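Local coordinates for EreC (Klebsiella pneumoniae, PDB 6XCQ), which is an erythromycin esterase that probably confers macrolide resistance by hydrolysing the lactone ester of the antibiotic, at residues A[156-161]-A[252-257]. The protein carries 1 engineered substitution. Residues are numbered along the deposited sequence; the frame is centred on the assembly and turned at random.
Sequences DLPNTL and IESIEY
Leu157, in the loop that follows strand 151-154, packs against Ser254 and Tyr257 of helix 244-267. The residue before it, Asp156, is linked to the helix through a single water molecule, which donates to Asp156 O at 2.9 Å and to Ser254 OG at 2.8 Å. That hydroxyl is also hydrogen-bonded to Asp166 on helix 164-177, so the bridge is tied to a third element. In the carboxylate of Asp156, OD2 forms a salt bridge with Arg281, while OD1 takes a weak bond from Leu157 N. Leu157 itself supplies the apolar part of the contact. Its CG is anti to the carbonyl carbon (chi1 -51°), a torsion that turns the side chain toward the helix. CD2 sits 3.5 Å from Ser254 O and 3.6 Å from Tyr257 CB, the start of the tyrosine side chain, while CD1 comes to 3.7 Å from Tyr257 O. The side chains of Leu157 and Tyr257 cross at about a right angle; the tyrosine ring leads away and meets that of Tyr284 on helix 279-295. In the fold, strand 151-154 is an outermost strand of the mixed central sheet, and the loop leads from it into helix 164-177; the contact thus joins the sheet's edge to helix 244-267 of the helical part. Pro158 touches with CD, 3.6 Å from Ser254 OG, a van der Waals contact beside the hydroxyl. The chain then reverses in a type I beta turn from Pro158 to Leu161, closed by Leu161 N to Pro158 O at 2.7 Å.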
loop_
_atom_site.group_PDB
_atom_site.type_symbol
_atom_site.label_atom_id
_atom_site.label_comp_id
_atom_site.label_asym_id
_atom_site.label_seq_id
_atom_site.Cartn_x
_atom_site.Cartn_y
_atom_site.Cartn_z
ATOM N N ASP A 156 0.177 -2.969 -5.585
ATOM C CA ASP A 156 0.184 -4.178 -4.775
ATOM C C ASP A 156 -0.271 -5.372 -5.598
ATOM O O ASP A 156 -0.723 -5.240 -6.734
ATOM C CB ASP A 156 -0.754 -4.011 -3.575
ATOM C CG ASP A 156 -0.357 -4.858 -2.371
ATOM O OD1 ASP A 156 0.513 -5.755 -2.484
ATOM O OD2 ASP A 156 -0.941 -4.609 -1.295
ATOM N N LEU A 157 -0.180 -6.546 -4.981
ATOM C CA LEU A 157 -0.999 -7.689 -5.375
ATOM C C LEU A 157 -2.468 -7.333 -5.178
ATOM O O LEU A 157 -2.767 -6.355 -4.479
ATOM C CB LEU A 157 -0.634 -8.905 -4.530
ATOM C CG LEU A 157 0.862 -9.192 -4.498
ATOM C CD1 LEU A 157 1.173 -10.223 -3.436
ATOM C CD2 LEU A 157 1.313 -9.672 -5.880
ATOM N N PRO A 158 -3.415 -8.086 -5.749
ATOM C CA PRO A 158 -4.804 -7.932 -5.304
ATOM C C PRO A 158 -4.857 -8.061 -3.789
ATOM O O PRO A 158 -4.363 -9.050 -3.228
ATOM C CB PRO A 158 -5.540 -9.078 -6.024
ATOM C CG PRO A 158 -4.480 -10.038 -6.389
ATOM C CD PRO A 158 -3.290 -9.179 -6.729
ATOM N N ASN A 159 -5.392 -7.049 -3.101
ATOM C CA ASN A 159 -5.341 -7.127 -1.641
ATOM C C ASN A 159 -6.260 -8.215 -1.093
ATOM O O ASN A 159 -6.309 -8.426 0.127
ATOM C CB ASN A 159 -5.634 -5.759 -1.011
ATOM C CG ASN A 159 -6.969 -5.177 -1.420
ATOM O OD1 ASN A 159 -7.939 -5.891 -1.647
ATOM N ND2 ASN A 159 -7.030 -3.848 -1.482
ATOM N N THR A 160 -6.964 -8.917 -1.979
ATOM C CA THR A 160 -7.684 -10.146 -1.669
ATOM C C THR A 160 -6.822 -11.387 -1.807
ATOM O O THR A 160 -7.246 -12.459 -1.356
ATOM C CB THR A 160 -8.878 -10.309 -2.615
ATOM O OG1 THR A 160 -8.394 -10.263 -3.961
ATOM C CG2 THR A 160 -9.907 -9.200 -2.411
ATOM N N LEU A 161 -5.641 -11.268 -2.442
ATOM C CA LEU A 161 -4.842 -12.413 -2.912
ATOM C C LEU A 161 -5.687 -13.380 -3.747
ATOM O O LEU A 161 -5.411 -14.574 -3.824
ATOM C CB LEU A 161 -4.141 -13.147 -1.755
ATOM C CG LEU A 161 -3.216 -12.275 -0.888
ATOM C CD1 LEU A 161 -2.475 -13.094 0.196
ATOM C CD2 LEU A 161 -2.218 -11.509 -1.753
ATOM N N ILE A 252 1.174 -11.747 -15.215
ATOM C CA ILE A 252 1.910 -12.936 -14.783
ATOM C C ILE A 252 2.724 -12.638 -13.533
ATOM O O ILE A 252 2.749 -13.439 -12.593
ATOM C CB ILE A 252 2.817 -13.457 -15.916
ATOM C CG1 ILE A 252 1.984 -13.988 -17.083
ATOM C CG2 ILE A 252 3.744 -14.551 -15.393
ATOM C CD1 ILE A 252 2.743 -14.009 -18.415
ATOM N N GLU A 253 3.417 -11.494 -13.504
ATOM C CA GLU A 253 4.169 -11.133 -12.293
ATOM C C GLU A 253 3.246 -11.065 -11.080
ATOM O O GLU A 253 3.567 -11.585 -10.005
ATOM C CB GLU A 253 4.884 -9.794 -12.469
ATOM C CG GLU A 253 6.124 -9.823 -13.369
ATOM C CD GLU A 253 7.204 -10.767 -12.868
ATOM O OE1 GLU A 253 7.564 -11.708 -13.613
ATOM O OE2 GLU A 253 7.681 -10.581 -11.730
ATOM N N SER A 254 2.103 -10.401 -11.235
ATOM C CA SER A 254 1.135 -10.302 -10.154
ATOM C C SER A 254 0.695 -11.684 -9.677
ATOM O O SER A 254 0.651 -11.944 -8.470
ATOM C CB SER A 254 -0.068 -9.478 -10.610
ATOM O OG SER A 254 -1.017 -9.394 -9.549
ATOM N N ILE A 255 0.371 -12.589 -10.610
ATOM C CA ILE A 255 -0.066 -13.934 -10.220
ATOM C C ILE A 255 1.055 -14.697 -9.525
ATOM O O ILE A 255 0.833 -15.359 -8.497
ATOM C CB ILE A 255 -0.589 -14.713 -11.439
ATOM C CG1 ILE A 255 -1.862 -14.071 -11.988
ATOM C CG2 ILE A 255 -0.843 -16.156 -11.068
ATOM C CD1 ILE A 255 -2.050 -14.281 -13.555
ATOM N N GLU A 256 2.274 -14.624 -10.067
ATOM C CA GLU A 256 3.400 -15.338 -9.467
ATOM C C GLU A 256 3.599 -14.931 -8.009
ATOM O O GLU A 256 3.775 -15.781 -7.132
ATOM C CB GLU A 256 4.672 -15.076 -10.262
ATOM C CG GLU A 256 5.938 -15.678 -9.666
ATOM C CD GLU A 256 7.199 -15.097 -10.315
ATOM O OE1 GLU A 256 8.144 -15.858 -10.627
ATOM O OE2 GLU A 256 7.245 -13.861 -10.510
ATOM N N TYR A 257 3.588 -13.629 -7.736
ATOM C CA TYR A 257 3.792 -13.180 -6.360
ATOM C C TYR A 257 2.556 -13.421 -5.506
ATOM O O TYR A 257 2.669 -13.556 -4.277
ATOM C CB TYR A 257 4.198 -11.708 -6.349
ATOM C CG TYR A 257 5.692 -11.482 -6.562
ATOM C CD1 TYR A 257 6.269 -11.566 -7.832
ATOM C CD2 TYR A 257 6.521 -11.193 -5.486
ATOM C CE1 TYR A 257 7.649 -11.361 -8.021
ATOM C CE2 TYR A 257 7.876 -10.981 -5.657
ATOM C CZ TYR A 257 8.441 -11.069 -6.917
ATOM O OH TYR A 257 9.787 -10.869 -7.041
HETATM O O HOH W 1 -1.852 -6.746 -9.000
#